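Local structure of LanC-like protein GCR2 (Arabidopsis thaliana, 3T33) at residues A[243-248]-A[298-303]. The protein belongs to the LanC-like family, binds a zinc ion and may take part in abscisic acid signalling. Sequence-based numbering, arbitrary orientation.
Sequences LMHTEL and LVKAAQ
Lys-300, on helix 291-305, lays its aliphatic chain against Met-244 and His-245 at the C-terminal end of helix 236-244. Its CE sits over one face of the His-245 imidazole, 3.5 Å from the ring centroid and 17° off the normal, which makes a CH-pi contact. The carbon is displaced toward the rim, and its nearest ring atom is His-245 CE1, at 3.3 Å from Lys-300 CE. CD, CE and NZ of Lys-300 pass across the ring at a slant, CD near His-245 NE2. CG of Lys-300 is anti to the backbone N, and after a bend at chi2 (70°) the rest of the chain is extended, which carries CE and NZ past Met-244 CB to the ring. The Met-244 and Lys-300 side chains are antiparallel neighbours, each reaching toward the other's segment: Met-244 CB lies 3.9 Å from Lys-300 CE, while Met-244 SD rests 3.6 Å from Ala-301 CA and 3.9 Å from Ala-301 CB. A bend at chi3 (-90°) sets the methionine methyl near Ala-301 N. Ala-301 also packs on Leu-260 and Phe-310 of helices 250-265 and 308-324. The contact thus joins parts of the alpha/alpha toroid of LanC proteins, away from the zinc site; 236-244 and 291-305 appear to be inner-ring helices, with 250-265 between them in sequence. Next in the chain, the turn after helix 236-244 is tied by Leu-243 O, which accepts from both Thr-246 N and Thr-246 OG1, the latter at 2.9 Å. No hydrogen bond joins the two segments. The end of helix 236-244 and the turn after it meet helix 291-305 through methylene, thioether and ring-face contacts, and the CH groups beside the lysine amine, probably polarised by its positive charge, would suit the pi face of the histidine.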
ATOM      1  N   LEU A 243      -4.610   9.650 -10.039  1.00 32.68           N
ATOM      2  CA  LEU A 243      -4.630  10.528 -11.177  1.00 32.04           C
ATOM      3  C   LEU A 243      -3.234  10.710 -11.708  1.00 32.39           C
ATOM      4  O   LEU A 243      -3.047  10.739 -12.911  1.00 31.37           O
ATOM      5  CB  LEU A 243      -5.290  11.866 -10.826  1.00 32.17           C
ATOM      6  CG  LEU A 243      -6.813  11.789 -10.581  1.00 30.76           C
ATOM      7  CD1 LEU A 243      -7.236  13.153 -10.132  1.00 29.03           C
ATOM      8  CD2 LEU A 243      -7.630  11.316 -11.852  1.00 27.03           C
ATOM      9  N   MET A 244      -2.226  10.748 -10.830  1.00 33.86           N
ATOM     10  CA  MET A 244      -0.851  10.946 -11.329  1.00 34.85           C
ATOM     11  C   MET A 244      -0.361   9.805 -12.155  1.00 35.25           C
ATOM     12  O   MET A 244       0.643   9.931 -12.843  1.00 36.22           O
ATOM     13  CB  MET A 244       0.134  11.264 -10.214  1.00 34.83           C
ATOM     14  CG  MET A 244      -0.263  12.577  -9.534  1.00 36.01           C
ATOM     15  SD  MET A 244       0.896  13.068  -8.266  1.00 38.38           S
ATOM     16  CE  MET A 244       0.179  12.269  -6.813  1.00 33.55           C
ATOM     17  N   HIS A 245      -1.072   8.686 -12.098  1.00 36.37           N
ATOM     18  CA  HIS A 245      -0.644   7.517 -12.831  1.00 36.10           C
ATOM     19  C   HIS A 245      -1.189   7.451 -14.240  1.00 37.64           C
ATOM     20  O   HIS A 245      -0.894   6.462 -14.932  1.00 37.55           O
ATOM     21  CB  HIS A 245      -0.936   6.256 -12.062  1.00 34.95           C
ATOM     22  CG  HIS A 245      -0.019   6.037 -10.907  1.00 33.82           C
ATOM     23  ND1 HIS A 245       1.242   5.480 -11.044  1.00 33.92           N
ATOM     24  CD2 HIS A 245      -0.152   6.333  -9.602  1.00 30.57           C
ATOM     25  CE1 HIS A 245       1.837   5.438  -9.870  1.00 30.78           C
ATOM     26  NE2 HIS A 245       1.017   5.952  -8.975  1.00 34.60           N
ATOM     27  N   THR A 246      -1.912   8.502 -14.681  1.00 38.62           N
ATOM     28  CA  THR A 246      -2.559   8.565 -16.023  1.00 40.99           C
ATOM     29  C   THR A 246      -2.084   9.805 -16.773  1.00 44.21           C
ATOM     30  O   THR A 246      -1.379  10.654 -16.215  1.00 44.16           O
ATOM     31  CB  THR A 246      -4.143   8.721 -15.978  1.00 41.22           C
ATOM     32  OG1 THR A 246      -4.507   9.932 -15.277  1.00 40.85           O
ATOM     33  CG2 THR A 246      -4.786   7.644 -15.263  1.00 39.67           C
ATOM     34  N   GLU A 247      -2.519   9.953 -18.022  1.00 46.80           N
ATOM     35  CA  GLU A 247      -2.046  11.055 -18.837  1.00 49.33           C
ATOM     36  C   GLU A 247      -2.920  12.251 -18.551  1.00 49.15           C
ATOM     37  O   GLU A 247      -4.010  12.332 -19.065  1.00 50.54           O
ATOM     38  CB  GLU A 247      -2.125  10.688 -20.328  1.00 50.62           C
ATOM     39  CG  GLU A 247      -1.400   9.392 -20.683  1.00 55.47           C
ATOM     40  CD  GLU A 247       0.009   9.379 -20.071  1.00 65.34           C
ATOM     41  OE1 GLU A 247       0.279   8.552 -19.141  1.00 67.12           O
ATOM     42  OE2 GLU A 247       0.832  10.242 -20.498  1.00 68.47           O
ATOM     43  N   LEU A 248      -2.475  13.177 -17.722  1.00 48.59           N
ATOM     44  CA  LEU A 248      -3.272  14.382 -17.515  1.00 47.95           C
ATOM     45  C   LEU A 248      -3.009  15.426 -18.593  1.00 48.72           C
ATOM     46  O   LEU A 248      -1.962  15.409 -19.253  1.00 48.44           O
ATOM     47  CB  LEU A 248      -3.037  14.971 -16.115  1.00 47.18           C
ATOM     48  CG  LEU A 248      -3.077  13.989 -14.944  1.00 43.41           C
ATOM     49  CD1 LEU A 248      -2.668  14.670 -13.620  1.00 43.67           C
ATOM     50  CD2 LEU A 248      -4.451  13.404 -14.830  1.00 38.52           C
ATOM     51  N   LEU A 298       2.936  12.111  -2.015  1.00 30.86           N
ATOM     52  CA  LEU A 298       3.931  13.176  -2.328  1.00 31.61           C
ATOM     53  C   LEU A 298       5.169  12.551  -3.004  1.00 31.35           C
ATOM     54  O   LEU A 298       5.731  13.105  -3.937  1.00 32.04           O
ATOM     55  CB  LEU A 298       4.305  13.952  -1.077  1.00 31.83           C
ATOM     56  CG  LEU A 298       3.094  14.764  -0.591  1.00 34.18           C
ATOM     57  CD1 LEU A 298       3.418  15.389   0.712  1.00 35.60           C
ATOM     58  CD2 LEU A 298       2.770  15.840  -1.659  1.00 35.51           C
ATOM     59  N   VAL A 299       5.550  11.352  -2.596  1.00 30.62           N
ATOM     60  CA  VAL A 299       6.697  10.723  -3.277  1.00 29.80           C
ATOM     61  C   VAL A 299       6.402  10.631  -4.727  1.00 29.92           C
ATOM     62  O   VAL A 299       7.276  10.980  -5.553  1.00 30.81           O
ATOM     63  CB  VAL A 299       7.099   9.323  -2.704  1.00 29.18           C
ATOM     64  CG1 VAL A 299       7.932   8.505  -3.735  1.00 27.66           C
ATOM     65  CG2 VAL A 299       7.857   9.491  -1.423  1.00 27.64           C
ATOM     66  N   LYS A 300       5.180  10.185  -5.058  1.00 30.35           N
ATOM     67  CA  LYS A 300       4.751  10.085  -6.473  1.00 30.29           C
ATOM     68  C   LYS A 300       4.684  11.485  -7.118  1.00 31.11           C
ATOM     69  O   LYS A 300       5.172  11.711  -8.218  1.00 30.82           O
ATOM     70  CB  LYS A 300       3.400   9.348  -6.591  1.00 29.64           C
ATOM     71  CG  LYS A 300       2.808   9.359  -7.957  1.00 30.02           C
ATOM     72  CD  LYS A 300       3.589   8.508  -8.909  1.00 27.56           C
ATOM     73  CE  LYS A 300       2.970   8.559 -10.233  1.00 30.00           C
ATOM     74  NZ  LYS A 300       3.869   7.985 -11.304  1.00 29.47           N
ATOM     75  N   ALA A 301       4.097  12.440  -6.437  1.00 33.06           N
ATOM     76  CA  ALA A 301       4.139  13.823  -6.990  1.00 35.36           C
ATOM     77  C   ALA A 301       5.598  14.183  -7.279  1.00 36.57           C
ATOM     78  O   ALA A 301       5.943  14.621  -8.387  1.00 38.33           O
ATOM     79  CB  ALA A 301       3.528  14.791  -6.028  1.00 34.15           C
ATOM     80  N   ALA A 302       6.472  13.930  -6.312  1.00 37.52           N
ATOM     81  CA  ALA A 302       7.867  14.279  -6.480  1.00 39.92           C
ATOM     82  C   ALA A 302       8.479  13.669  -7.705  1.00 41.16           C
ATOM     83  O   ALA A 302       9.222  14.348  -8.393  1.00 41.66           O
ATOM     84  CB  ALA A 302       8.673  13.893  -5.255  1.00 39.54           C
ATOM     85  N   GLN A 303       8.203  12.384  -7.976  1.00 43.54           N
ATOM     86  CA  GLN A 303       8.776  11.679  -9.160  1.00 44.87           C
ATOM     87  C   GLN A 303       8.253  12.225 -10.486  1.00 45.37           C
ATOM     88  O   GLN A 303       8.960  12.231 -11.486  1.00 45.37           O
ATOM     89  CB  GLN A 303       8.506  10.159  -9.128  1.00 44.63           C
ATOM     90  CG  GLN A 303       9.569   9.277  -8.447  1.00 50.25           C
ATOM     91  CD  GLN A 303       9.038   7.860  -8.039  1.00 57.99           C
ATOM     92  OE1 GLN A 303       7.858   7.520  -8.284  1.00 58.71           O
ATOM     93  NE2 GLN A 303       9.908   7.046  -7.390  1.00 56.56           N
TER